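Local coordinates for hypothetical protein (Geobacillus stearothermophilus, PDB 1SFS) that is of unknown function but belongs to a glycoside hydrolase-like family and may act as a bacterial lysozyme, at residues 28-33 and 215-220; 53-58 and 227-232; 60-63 and 67-70; 111-116 and 148-153; 199-204 and 210-215. All blocks are in the same frame, centred on the assembly; numbering follows the deposited sequence.

Interaction 1. Residues 28-33 and 215-220; sequences GIWGVD and WQYGRD
Gln216 and Tyr217, near the end of strand 211-218, each make one side-chain hydrogen bond to strand 29-33. Gln216 NE2 donates to Asp33 OD2 at 2.9 Å, with an N-H...O angle of 160°. The bond lies in the amide plane of Gln216 and meets the syn side of the carboxylate, 25° out of its plane. Gln216 CG stands anti to the backbone N (chi1 -167°), and the chain stays extended beyond it, which carries the amide out to Asp33. The second bond runs from Trp30 NE1 to Tyr217 OH, also 2.9 Å. The hydroxyl sits in the indole plane, at the edge of the ring, and the two side chains cross nearly at a right angle. Next to this bond, Trp30 CD1 is 4.1 Å from Tyr217 CE2.

The second shell fixes these groups. Asp33 OD2 also takes a hydrogen bond from Asn229 ND2, so two amides grip one oxygen. A water accepts from Gln216 NE2 and donates weakly to Asp33 OD1. Gln216 OE1 receives Arg219 NE and also pairs with Tyr155 OH. Tyr217 OH has a further partner in Thr193 OG1.

Tyr217 and Gly218 form a classic beta bulge opposite Thr228. Strand 227-231 lies between the two strands, where the first and last strands of the sheet pair, consistent with the closed sheet of a glycoside hydrolase-like domain.

Interaction 2. Residues 53-58 and 227-232; sequences PKFWGR and DTNLAD
Phe55 meets Asn229 at its ring edge and also touches Ala231 of strand 227-231. Its CZ atom is 3.6 Å from Asn229 CB, which lies close to the ring plane. The neighbouring CE2 is 3.7 Å from Ala231 CB, and this methyl meets the ring obliquely. CZ also comes within 4.1 Å of the backbone carbon C of Leu230, again near the plane. The ring thus spans the two inward-facing residues of the strand and reaches the backbone between them.

Phe55 CG is placed between the backbone N and the carbonyl carbon (chi1 60°). With the bond from CA to CB already directed at the other strand, this brings CZ and CE1 up to Asn229 CB. The side chains of Phe55 and Asn229 cross at about a right angle, and the ring and amide planes are 41° apart.

The contact is apolar even where it involves Asn229, because only the CB of that residue touches the ring. Its amide is held by Asp33 and by Trp184 NE1.

Strands 55-58 and 227-231 are not sheet neighbours. Their axes are 8.7 Å apart at closest approach, with 124° between their directions. Strand 29-33 runs between them and hydrogen-bonds to both through its backbone. Phe55 therefore reaches past that strand within the core, while the next residue, Trp56, turns the other way and packs on helix 40-49.

Interaction 3. Residues 60-63 and 67-70; sequences LSEV and SEGL
Val63 and Ser67 exchange two backbone hydrogen bonds as an antiparallel, hydrogen-bonded pair. Ser67 N donates to Val63 O at 2.9 Å, and Val63 N donates to Ser67 O at 3.0 Å. Alongside them, Glu62 reaches across to the backbone of the other segment. Its OE2 accepts from Gly69 N at 2.9 Å, and the donor comes from above the carboxylate plane, 41° out of it. A bend at chi2 (85°) folds the Glu62 chain back to make this bond.

Ser67 OG packs 3.4 Å from Val63 CB; its hydrogen-bond partner is Asn90 ND2. Glu62 CA makes a CA-H...O contact of 3.5 Å with Ser67 O. Gly69 CA packs on Ser61 C at 3.7 Å. Leu60 CD2 and Leu70 CD1 meet at 4.4 Å. A separate water donates to both Leu60 O and Leu70 O and bridges the two backbones.

The two segments belong to the loop that connects strand 55-59 to helix 72-80. Leu60 packs on strand 84-89 and on His111 of helix 98-114. Glu68 O accepts from Arg58 of strand 55-59.

Interaction 4. Residues 111-116 and 148-153; sequences HARRLG and TGYRPG
Tyr150 points its ring at helix 98-114 and meets two successive helix residues in different ways. Ala112 CB touches CZ of the ring at 3.9 Å, from an oblique direction. Arg113 comes to the edge instead, with its CG near the ring plane and 3.6 Å from Tyr150 OH. The Arg113 chain then runs on, extended from CG to NE, past the ring toward Thr148. Arg113 has two conformers. In one of them its guanidinium plane is turned 54° from the tyrosine ring and NH2 ends 4.0 Å from Thr148 CB, so the contact with Thr148 is doubtful.

The contact across the segments is van der Waals packing. Tyr150 OH bonds to Ile117 O, shortly after the helix. Thr148 OG1 accepts from Tyr150 N at 3.1 Å in an ST turn, and it also bonds to Leu145 O. This turn orients the chain just ahead of the ring. Gly116 closes the helix with a positive phi of 78° in a Schellman motif.

The contact thus joins the end of helix 98-114 to the approach to strand 151-156. Leu123 of strand 122-126 touches both Ala112 and Tyr150.

Interaction 5. Residues 199-204 and 210-215; sequences PRYQPA and ANVWVW
Trp215 has Pro203 and the backbone carbonyl of Gln202 over one face of its indole, with Pro203 covering the five-membered ring. Pro203 CA sits 3.8 Å from the centroid of that ring and only 7° off the ring normal, a CH-pi contact. Pro203 CB adds a 3.6 Å contact to Trp215 CG. With CG anti to the backbone N (chi1 178°), the indole extends beneath the 199-204 segment. Its six-membered ring therefore reaches Pro199, whose CG is 3.8 Å from Trp215 CH2.

Tyr201 runs antiparallel alongside Trp215, with CE1 3.8 Å from Trp215 CB. Pro203 CD lies over the centre of the tyrosine ring. Pro203 is thus shared between two aromatic residues, and its CG also touches Val212 CG1 at 3.7 Å.

The polar edge is small. Tyr201 OH donates to Val212 O at 2.7 Å. The hydroxyl stands above the carbonyl plane, 40° out of it. Trp215 NE1 has its partner outside the two segments, in Pro188 O. Ala204 O is likewise taken by Ser185 OG.

The loop before strand 211-218 is thus folded back over that strand. Proline and aromatic surfaces supply most of the contact. The tyrosine hydroxyl ties the loop to a strand carbonyl, so the chemistry implies broad apolar cover with one directional bond at its margin.

In the fold
Interactions 1 and 2 are the buried pair, with centres 5 Å apart. Both link strands of one sheet that are not direct neighbours, but interaction 1 uses hydrogen bonds and interaction 2 apolar packing. They meet at Asn229. Interactions 3, 4 and 5 are partly buried. Interaction 5 shares Trp215 with interaction 1 and covers strand 211-218 with a loop, mostly through apolar surface. Interaction 3 is mainly backbone bonding within a loop, whereas interaction 4 is packing of a helix on the turn leading into a strand. These two touch through Leu60 and Leu115. Interaction 4 lies across the chain's centre from interactions 1 and 5.

Interaction 1. Residues 28-33 and 215-220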
# COMPACT_ATOMS: atom_id res chain seq x y z
N GLY A 28 2.45 -17.10 1.14
CA GLY A 28 1.79 -15.74 1.07
C GLY A 28 0.38 -15.78 1.61
O GLY A 28 -0.39 -16.71 1.41
N ILE A 29 -0.05 -14.77 2.32
CA ILE A 29 -1.41 -14.46 2.80
C ILE A 29 -2.07 -13.71 1.68
O ILE A 29 -1.47 -12.83 1.09
CB ILE A 29 -1.19 -13.53 4.05
CG1 ILE A 29 -0.38 -14.25 5.11
CG2 ILE A 29 -2.49 -13.02 4.56
CD1 ILE A 29 -1.17 -15.18 5.92
N TRP A 30 -3.32 -13.96 1.38
CA TRP A 30 -4.00 -13.39 0.22
C TRP A 30 -4.91 -12.26 0.61
O TRP A 30 -5.58 -12.32 1.66
CB TRP A 30 -4.80 -14.51 -0.47
CG TRP A 30 -5.44 -14.14 -1.78
CD1 TRP A 30 -4.88 -14.17 -3.03
CD2 TRP A 30 -6.79 -13.73 -1.96
NE1 TRP A 30 -5.78 -13.79 -3.96
CE2 TRP A 30 -6.96 -13.51 -3.35
CE3 TRP A 30 -7.86 -13.52 -1.07
CZ2 TRP A 30 -8.18 -13.10 -3.84
CZ3 TRP A 30 -9.07 -13.10 -1.58
CH2 TRP A 30 -9.21 -12.91 -2.95
N GLY A 31 -4.96 -11.25 -0.23
CA GLY A 31 -5.85 -10.12 -0.03
C GLY A 31 -6.11 -9.38 -1.31
O GLY A 31 -5.76 -9.84 -2.38
N VAL A 32 -6.81 -8.24 -1.16
CA VAL A 32 -7.25 -7.49 -2.31
C VAL A 32 -7.05 -6.00 -2.06
O VAL A 32 -6.63 -5.61 -0.97
CB VAL A 32 -8.76 -7.78 -2.65
CG1 VAL A 32 -8.93 -9.25 -3.00
CG2 VAL A 32 -9.68 -7.34 -1.54
N ASP A 33 -7.33 -5.17 -3.04
CA ASP A 33 -7.41 -3.73 -2.84
C ASP A 33 -8.48 -3.20 -3.82
O ASP A 33 -8.76 -3.83 -4.84
CB ASP A 33 -6.05 -3.03 -3.01
CG ASP A 33 -5.48 -3.15 -4.38
OD1 ASP A 33 -5.96 -2.36 -5.26
OD2 ASP A 33 -4.59 -3.99 -4.61
N TRP A 215 2.67 -7.86 -2.45
CA TRP A 215 2.84 -8.03 -3.87
C TRP A 215 1.47 -7.93 -4.55
O TRP A 215 0.61 -8.80 -4.31
CB TRP A 215 3.45 -9.40 -4.16
CG TRP A 215 3.64 -9.70 -5.60
CD1 TRP A 215 3.87 -8.86 -6.63
CD2 TRP A 215 3.60 -11.01 -6.20
NE1 TRP A 215 3.97 -9.54 -7.80
CE2 TRP A 215 3.80 -10.87 -7.57
CE3 TRP A 215 3.38 -12.29 -5.68
CZ2 TRP A 215 3.81 -11.96 -8.44
CZ3 TRP A 215 3.38 -13.38 -6.53
CH2 TRP A 215 3.60 -13.20 -7.89
N GLN A 216 1.27 -6.95 -5.40
CA GLN A 216 0.06 -6.86 -6.23
C GLN A 216 0.35 -7.70 -7.49
O GLN A 216 1.05 -7.24 -8.39
CB GLN A 216 -0.29 -5.44 -6.55
CG GLN A 216 -1.68 -5.31 -7.15
CD GLN A 216 -1.93 -3.89 -7.52
OE1 GLN A 216 -1.24 -3.38 -8.42
NE2 GLN A 216 -2.85 -3.24 -6.83
N TYR A 217 -0.17 -8.92 -7.52
CA TYR A 217 0.13 -9.80 -8.63
C TYR A 217 -0.86 -9.74 -9.77
O TYR A 217 -0.60 -10.29 -10.85
CB TYR A 217 0.31 -11.24 -8.12
CG TYR A 217 -0.95 -11.92 -7.70
CD1 TYR A 217 -1.70 -12.65 -8.59
CD2 TYR A 217 -1.39 -11.94 -6.39
CE1 TYR A 217 -2.86 -13.30 -8.21
CE2 TYR A 217 -2.53 -12.58 -5.98
CZ TYR A 217 -3.28 -13.29 -6.90
OH TYR A 217 -4.42 -13.93 -6.49
N GLY A 218 -1.99 -9.04 -9.56
CA GLY A 218 -2.93 -8.86 -10.62
C GLY A 218 -3.79 -7.63 -10.40
O GLY A 218 -4.07 -7.27 -9.24
N ARG A 219 -4.22 -6.99 -11.48
CA ARG A 219 -5.12 -5.86 -11.42
C ARG A 219 -6.42 -6.20 -12.13
O ARG A 219 -6.42 -6.93 -13.14
CB ARG A 219 -4.49 -4.59 -12.04
CG ARG A 219 -3.36 -4.03 -11.23
CD ARG A 219 -2.80 -2.79 -11.93
NE ARG A 219 -1.76 -2.17 -11.13
CZ ARG A 219 -1.02 -1.16 -11.61
NH1 ARG A 219 -1.12 -0.62 -12.81
NH2 ARG A 219 -0.12 -0.68 -10.78
N ASP A 220 -7.50 -5.65 -11.60
CA ASP A 220 -8.84 -5.54 -12.16
C ASP A 220 -9.40 -6.91 -12.54
O ASP A 220 -9.53 -7.34 -13.71
CB ASP A 220 -8.81 -4.62 -13.37
CG ASP A 220 -8.46 -3.17 -13.06
OD1 ASP A 220 -8.65 -2.68 -11.93
OD2 ASP A 220 -7.95 -2.52 -14.00
O HOH W 1 -3.55 -0.37 -6.63

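Interaction 2. Residues 53-58 and 227-232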
# COMPACT_ATOMS: atom_id res chain seq x y z
N PRO A 53 -10.43 -12.46 1.77
CA PRO A 53 -9.24 -11.61 1.87
C PRO A 53 -8.82 -11.47 3.31
O PRO A 53 -9.67 -11.24 4.19
CB PRO A 53 -9.72 -10.32 1.25
CG PRO A 53 -11.18 -10.26 1.64
CD PRO A 53 -11.66 -11.69 1.55
N LYS A 54 -7.53 -11.51 3.59
CA LYS A 54 -7.03 -11.27 4.93
C LYS A 54 -6.73 -9.78 5.15
O LYS A 54 -6.65 -9.34 6.31
CB LYS A 54 -5.82 -12.13 5.24
CG LYS A 54 -6.04 -13.59 5.03
CD LYS A 54 -7.38 -14.19 5.41
CE LYS A 54 -7.59 -15.68 5.10
NZ LYS A 54 -7.55 -16.03 3.59
N PHE A 55 -6.61 -9.03 4.08
CA PHE A 55 -6.35 -7.62 4.11
C PHE A 55 -6.98 -7.00 2.88
O PHE A 55 -7.21 -7.69 1.88
CB PHE A 55 -4.86 -7.28 4.24
CG PHE A 55 -4.02 -7.81 3.08
CD1 PHE A 55 -3.78 -7.00 1.97
CD2 PHE A 55 -3.52 -9.09 3.09
CE1 PHE A 55 -3.03 -7.50 0.92
CE2 PHE A 55 -2.76 -9.58 2.02
CZ PHE A 55 -2.51 -8.78 0.94
N TRP A 56 -7.25 -5.70 2.99
CA TRP A 56 -7.95 -4.98 1.91
C TRP A 56 -7.33 -3.61 1.80
O TRP A 56 -7.45 -2.78 2.73
CB TRP A 56 -9.44 -4.94 2.19
CG TRP A 56 -10.29 -4.65 0.97
CD1 TRP A 56 -10.15 -3.63 0.08
CD2 TRP A 56 -11.43 -5.41 0.53
NE1 TRP A 56 -11.10 -3.73 -0.90
CE2 TRP A 56 -11.89 -4.79 -0.64
CE3 TRP A 56 -12.05 -6.56 0.99
CZ2 TRP A 56 -13.00 -5.30 -1.34
CZ3 TRP A 56 -13.15 -7.05 0.30
CH2 TRP A 56 -13.60 -6.41 -0.85
N GLY A 57 -6.65 -3.32 0.70
CA GLY A 57 -6.05 -2.03 0.44
C GLY A 57 -7.13 -0.99 0.10
O GLY A 57 -7.97 -1.23 -0.76
N ARG A 58 -7.07 0.12 0.79
CA ARG A 58 -8.04 1.19 0.65
C ARG A 58 -7.36 2.53 0.82
O ARG A 58 -6.31 2.65 1.45
CB ARG A 58 -9.14 1.04 1.71
CG ARG A 58 -10.09 -0.12 1.45
CD ARG A 58 -10.97 0.10 0.19
NE ARG A 58 -11.85 1.24 0.45
CZ ARG A 58 -11.78 2.43 -0.09
NH1 ARG A 58 -10.96 2.69 -1.12
NH2 ARG A 58 -12.56 3.38 0.39
N ASP A 227 -8.22 -5.50 -7.20
CA ASP A 227 -6.92 -6.08 -7.52
C ASP A 227 -6.60 -7.16 -6.51
O ASP A 227 -7.13 -7.16 -5.40
CB ASP A 227 -5.83 -5.03 -7.47
CG ASP A 227 -6.21 -3.82 -8.28
OD1 ASP A 227 -6.10 -2.67 -7.74
OD2 ASP A 227 -6.61 -3.90 -9.45
N THR A 228 -5.69 -8.08 -6.86
CA THR A 228 -5.33 -9.19 -6.00
C THR A 228 -3.87 -9.12 -5.57
O THR A 228 -2.97 -8.80 -6.33
CB THR A 228 -5.63 -10.55 -6.65
OG1 THR A 228 -4.94 -10.66 -7.91
CG2 THR A 228 -7.13 -10.72 -6.92
N ASN A 229 -3.68 -9.45 -4.28
CA ASN A 229 -2.38 -9.30 -3.61
C ASN A 229 -2.04 -10.54 -2.82
O ASN A 229 -2.92 -11.29 -2.36
CB ASN A 229 -2.41 -8.13 -2.64
CG ASN A 229 -2.70 -6.83 -3.32
OD1 ASN A 229 -1.84 -6.23 -3.93
ND2 ASN A 229 -3.93 -6.35 -3.18
N LEU A 230 -0.75 -10.71 -2.57
CA LEU A 230 -0.20 -11.63 -1.61
C LEU A 230 0.70 -10.87 -0.64
O LEU A 230 1.28 -9.84 -1.02
CB LEU A 230 0.58 -12.75 -2.26
CG LEU A 230 -0.26 -13.76 -3.06
CD1 LEU A 230 0.62 -14.51 -4.03
CD2 LEU A 230 -0.96 -14.69 -2.11
N ALA A 231 0.87 -11.37 0.55
CA ALA A 231 1.71 -10.71 1.56
C ALA A 231 2.53 -11.70 2.34
O ALA A 231 2.14 -12.85 2.55
CB ALA A 231 0.87 -9.90 2.52
N ASP A 232 3.65 -11.21 2.85
CA ASP A 232 4.39 -11.83 3.90
C ASP A 232 3.60 -11.65 5.20
O ASP A 232 3.08 -10.57 5.48
CB ASP A 232 5.74 -11.12 3.99
CG ASP A 232 6.76 -11.73 4.96
OD1 ASP A 232 6.47 -11.73 6.16
OD2 ASP A 232 7.81 -12.16 4.51

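Interaction 3. Residues 60-63 and 67-70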
# COMPACT_ATOMS: atom_id res chain seq x y z
N LEU A 60 -6.81 6.54 1.84
CA LEU A 60 -6.99 7.45 2.95
C LEU A 60 -7.85 8.67 2.61
O LEU A 60 -8.42 9.25 3.55
CB LEU A 60 -5.65 7.90 3.48
CG LEU A 60 -4.87 6.84 4.27
CD1 LEU A 60 -3.43 7.28 4.47
CD2 LEU A 60 -5.49 6.56 5.63
N SER A 61 -7.87 9.06 1.36
CA SER A 61 -8.62 10.27 0.97
C SER A 61 -9.18 10.08 -0.43
O SER A 61 -8.84 9.17 -1.21
CB SER A 61 -7.74 11.49 1.14
OG SER A 61 -6.67 11.46 0.23
N GLU A 62 -10.14 10.94 -0.71
CA GLU A 62 -10.90 10.99 -1.96
C GLU A 62 -10.07 11.66 -3.04
O GLU A 62 -9.63 12.79 -2.85
CB GLU A 62 -12.20 11.75 -1.70
CG GLU A 62 -13.17 11.75 -2.86
CD GLU A 62 -14.02 10.51 -2.85
OE1 GLU A 62 -14.74 10.29 -3.88
OE2 GLU A 62 -14.03 9.77 -1.80
N VAL A 63 -9.91 11.04 -4.20
CA VAL A 63 -9.30 11.66 -5.35
C VAL A 63 -10.31 11.53 -6.47
O VAL A 63 -10.63 10.40 -6.89
CB VAL A 63 -7.96 11.00 -5.69
CG1 VAL A 63 -7.43 11.63 -6.99
CG2 VAL A 63 -6.96 11.15 -4.55
N SER A 67 -10.14 7.52 -6.62
CA SER A 67 -10.31 6.70 -5.41
C SER A 67 -11.38 7.31 -4.53
O SER A 67 -11.50 8.53 -4.44
CB SER A 67 -9.00 6.64 -4.61
OG SER A 67 -8.48 7.93 -4.25
N GLU A 68 -12.06 6.44 -3.84
CA GLU A 68 -13.00 6.79 -2.78
C GLU A 68 -12.29 6.67 -1.46
O GLU A 68 -11.65 5.65 -1.16
CB GLU A 68 -14.21 5.89 -2.84
CG GLU A 68 -14.98 6.02 -4.14
CD GLU A 68 -16.26 5.27 -4.24
OE1 GLU A 68 -16.49 4.28 -3.51
OE2 GLU A 68 -17.11 5.76 -5.05
N GLY A 69 -12.38 7.70 -0.62
CA GLY A 69 -11.73 7.65 0.65
C GLY A 69 -12.38 6.74 1.67
O GLY A 69 -13.59 6.53 1.70
N LEU A 70 -11.60 6.28 2.62
CA LEU A 70 -12.05 5.57 3.78
C LEU A 70 -12.93 6.42 4.68
O LEU A 70 -12.79 7.63 4.66
CB LEU A 70 -10.83 5.08 4.58
CG LEU A 70 -10.17 3.80 4.09
CD1 LEU A 70 -8.75 3.69 4.67
CD2 LEU A 70 -11.02 2.57 4.41
O HOH W 2 -11.04 9.63 3.95

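Interaction 4. Residues 111-116 and 148-153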
# COMPACT_ATOMS: atom_id res chain seq x y z
N HIS A 111 -4.97 12.25 7.82
CA HIS A 111 -6.09 11.44 7.46
C HIS A 111 -6.16 10.18 8.32
O HIS A 111 -7.27 9.78 8.74
CB HIS A 111 -6.12 11.06 5.97
CG HIS A 111 -6.45 12.22 5.10
ND1 HIS A 111 -7.72 12.70 5.04
CD2 HIS A 111 -5.70 13.02 4.31
CE1 HIS A 111 -7.78 13.73 4.22
NE2 HIS A 111 -6.56 13.99 3.75
N ALA A 112 -5.03 9.54 8.57
CA ALA A 112 -5.02 8.32 9.38
C ALA A 112 -5.57 8.61 10.79
O ALA A 112 -6.33 7.83 11.34
CB ALA A 112 -3.62 7.76 9.43
N ARG A 113 -5.17 9.73 11.37
CA ARG A 113 -5.66 10.04 12.72
C ARG A 113 -7.15 10.29 12.73
O ARG A 113 -7.87 9.79 13.60
CB ARG A 113 -4.89 11.25 13.26
CG ARG A 113 -3.44 10.89 13.56
CD ARG A 113 -2.60 12.03 14.02
NE ARG A 113 -1.31 11.76 14.62
CZ ARG A 113 -0.34 12.66 14.77
NH1 ARG A 113 -0.51 13.90 14.36
NH2 ARG A 113 0.83 12.33 15.33
N ARG A 114 -7.56 11.11 11.64
CA ARG A 114 -8.99 11.45 11.50
C ARG A 114 -9.81 10.17 11.46
O ARG A 114 -10.92 10.17 12.02
CB ARG A 114 -9.25 12.29 10.28
CG ARG A 114 -10.69 12.65 9.95
CD ARG A 114 -10.60 13.42 8.58
NE ARG A 114 -10.70 14.82 8.90
CZ ARG A 114 -10.65 15.73 7.92
NH1 ARG A 114 -10.50 15.26 6.69
NH2 ARG A 114 -10.75 17.03 8.12
N LEU A 115 -9.29 9.09 10.86
CA LEU A 115 -9.96 7.82 10.71
C LEU A 115 -9.79 6.92 11.90
O LEU A 115 -10.37 5.83 11.92
CB LEU A 115 -9.40 7.16 9.45
CG LEU A 115 -9.85 7.79 8.15
CD1 LEU A 115 -8.96 7.31 6.99
CD2 LEU A 115 -11.31 7.55 7.83
N GLY A 116 -8.99 7.27 12.89
CA GLY A 116 -8.81 6.44 14.05
C GLY A 116 -7.88 5.25 13.83
O GLY A 116 -7.93 4.28 14.57
N THR A 148 5.66 10.26 14.37
CA THR A 148 4.23 10.09 14.49
C THR A 148 3.75 8.74 14.99
O THR A 148 2.59 8.57 15.33
CB THR A 148 3.55 10.37 13.13
OG1 THR A 148 3.67 9.23 12.27
CG2 THR A 148 4.10 11.62 12.49
N GLY A 149 4.68 7.79 14.92
CA GLY A 149 4.29 6.44 15.26
C GLY A 149 3.78 5.61 14.08
O GLY A 149 3.66 4.40 14.27
N TYR A 150 3.46 6.22 12.94
CA TYR A 150 3.08 5.44 11.76
C TYR A 150 4.35 4.99 11.06
O TYR A 150 5.39 5.65 11.07
CB TYR A 150 2.22 6.28 10.85
CG TYR A 150 0.87 6.57 11.47
CD1 TYR A 150 0.60 7.79 12.04
CD2 TYR A 150 -0.12 5.61 11.56
CE1 TYR A 150 -0.61 8.06 12.62
CE2 TYR A 150 -1.33 5.86 12.14
CZ TYR A 150 -1.58 7.09 12.68
OH TYR A 150 -2.79 7.38 13.27
N ARG A 151 4.28 3.83 10.42
CA ARG A 151 5.40 3.24 9.73
C ARG A 151 5.30 3.52 8.23
O ARG A 151 4.19 3.41 7.67
CB ARG A 151 5.48 1.74 10.02
CG ARG A 151 6.77 1.11 9.55
CD ARG A 151 6.84 -0.38 9.89
NE ARG A 151 8.13 -0.89 9.41
CZ ARG A 151 8.61 -2.09 9.66
NH1 ARG A 151 9.75 -2.50 9.19
NH2 ARG A 151 7.89 -2.96 10.37
N PRO A 152 6.39 3.83 7.56
CA PRO A 152 6.31 4.16 6.12
C PRO A 152 6.20 2.94 5.24
O PRO A 152 7.02 2.04 5.26
CB PRO A 152 7.64 4.90 5.87
CG PRO A 152 8.56 4.44 6.93
CD PRO A 152 7.72 4.12 8.13
N GLY A 153 5.18 2.96 4.40
CA GLY A 153 5.04 2.00 3.31
C GLY A 153 5.24 2.68 1.98
O GLY A 153 4.94 3.89 1.83

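Interaction 5. Residues 199-204 and 210-215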
# COMPACT_ATOMS: atom_id res chain seq x y z
N PRO A 199 -0.40 -17.50 -7.24
CA PRO A 199 0.94 -18.01 -7.45
C PRO A 199 1.75 -17.99 -6.18
O PRO A 199 1.40 -17.35 -5.19
CB PRO A 199 1.49 -16.98 -8.43
CG PRO A 199 0.76 -15.71 -8.14
CD PRO A 199 -0.62 -16.16 -7.79
N ARG A 200 2.88 -18.68 -6.21
CA ARG A 200 3.87 -18.56 -5.18
C ARG A 200 4.28 -17.10 -4.99
O ARG A 200 4.41 -16.33 -5.95
CB ARG A 200 5.13 -19.37 -5.58
CG ARG A 200 6.19 -19.42 -4.48
CD ARG A 200 7.38 -20.32 -4.89
NE ARG A 200 7.85 -19.90 -6.20
CZ ARG A 200 8.79 -18.97 -6.38
NH1 ARG A 200 9.13 -18.65 -7.61
NH2 ARG A 200 9.41 -18.34 -5.39
N TYR A 201 4.50 -16.72 -3.74
CA TYR A 201 4.94 -15.36 -3.46
C TYR A 201 6.31 -15.08 -4.07
O TYR A 201 7.29 -15.68 -3.67
CB TYR A 201 4.95 -15.16 -1.95
CG TYR A 201 5.24 -13.75 -1.48
CD1 TYR A 201 4.24 -12.79 -1.52
CD2 TYR A 201 6.49 -13.34 -1.02
CE1 TYR A 201 4.43 -11.49 -1.12
CE2 TYR A 201 6.69 -12.04 -0.59
CZ TYR A 201 5.67 -11.11 -0.66
OH TYR A 201 5.81 -9.82 -0.26
N GLN A 202 6.36 -14.14 -5.00
CA GLN A 202 7.59 -13.82 -5.74
C GLN A 202 7.59 -12.39 -6.27
O GLN A 202 7.78 -12.16 -7.49
CB GLN A 202 7.83 -14.85 -6.88
CG GLN A 202 6.66 -15.03 -7.77
CD GLN A 202 6.56 -16.25 -8.65
OE1 GLN A 202 5.47 -16.79 -8.57
NE2 GLN A 202 7.56 -16.61 -9.44
N PRO A 203 7.40 -11.38 -5.43
CA PRO A 203 7.44 -10.01 -5.96
C PRO A 203 8.83 -9.64 -6.47
O PRO A 203 9.85 -10.11 -5.93
CB PRO A 203 7.14 -9.16 -4.74
CG PRO A 203 7.54 -9.96 -3.58
CD PRO A 203 7.21 -11.39 -3.99
N ALA A 204 8.83 -8.75 -7.45
CA ALA A 204 10.09 -8.03 -7.82
C ALA A 204 10.49 -7.12 -6.66
O ALA A 204 9.65 -6.51 -6.01
CB ALA A 204 9.86 -7.21 -9.05
N ALA A 210 15.60 -4.34 1.37
CA ALA A 210 14.22 -3.93 1.47
C ALA A 210 13.39 -4.99 2.19
O ALA A 210 13.71 -6.15 2.22
CB ALA A 210 13.64 -3.71 0.12
N ASN A 211 12.26 -4.51 2.72
CA ASN A 211 11.22 -5.35 3.29
C ASN A 211 10.06 -5.42 2.29
O ASN A 211 9.14 -4.60 2.35
CB ASN A 211 10.73 -4.77 4.61
CG ASN A 211 11.79 -4.59 5.63
OD1 ASN A 211 12.48 -5.54 5.95
ND2 ASN A 211 11.98 -3.36 6.10
N VAL A 212 10.12 -6.34 1.35
CA VAL A 212 9.09 -6.43 0.30
C VAL A 212 8.03 -7.41 0.78
O VAL A 212 8.13 -8.63 0.59
CB VAL A 212 9.67 -6.80 -1.08
CG1 VAL A 212 8.56 -6.76 -2.09
CG2 VAL A 212 10.81 -5.90 -1.45
N TRP A 213 7.04 -6.89 1.48
CA TRP A 213 6.08 -7.67 2.22
C TRP A 213 4.71 -7.74 1.61
O TRP A 213 3.84 -8.41 2.14
CB TRP A 213 5.95 -7.18 3.67
CG TRP A 213 7.17 -7.41 4.51
CD1 TRP A 213 8.33 -8.04 4.18
CD2 TRP A 213 7.29 -6.94 5.87
NE1 TRP A 213 9.18 -8.01 5.30
CE2 TRP A 213 8.56 -7.34 6.32
CE3 TRP A 213 6.42 -6.24 6.71
CZ2 TRP A 213 8.99 -7.05 7.60
CZ3 TRP A 213 6.85 -5.94 8.00
CH2 TRP A 213 8.10 -6.36 8.37
N VAL A 214 4.47 -7.04 0.52
CA VAL A 214 3.20 -7.10 -0.21
C VAL A 214 3.51 -7.17 -1.68
O VAL A 214 4.46 -6.55 -2.14
CB VAL A 214 2.25 -5.92 0.09
CG1 VAL A 214 0.81 -6.35 -0.07
CG2 VAL A 214 2.52 -5.28 1.45
N TRP A 215 2.67 -7.86 -2.45
CA TRP A 215 2.84 -8.03 -3.87
C TRP A 215 1.47 -7.93 -4.55
O TRP A 215 0.61 -8.80 -4.31
CB TRP A 215 3.45 -9.40 -4.16
CG TRP A 215 3.64 -9.70 -5.60
CD1 TRP A 215 3.87 -8.86 -6.63
CD2 TRP A 215 3.60 -11.01 -6.20
NE1 TRP A 215 3.97 -9.54 -7.80
CE2 TRP A 215 3.80 -10.87 -7.57
CE3 TRP A 215 3.38 -12.29 -5.68
CZ2 TRP A 215 3.81 -11.96 -8.44
CZ3 TRP A 215 3.38 -13.38 -6.53
CH2 TRP A 215 3.60 -13.20 -7.89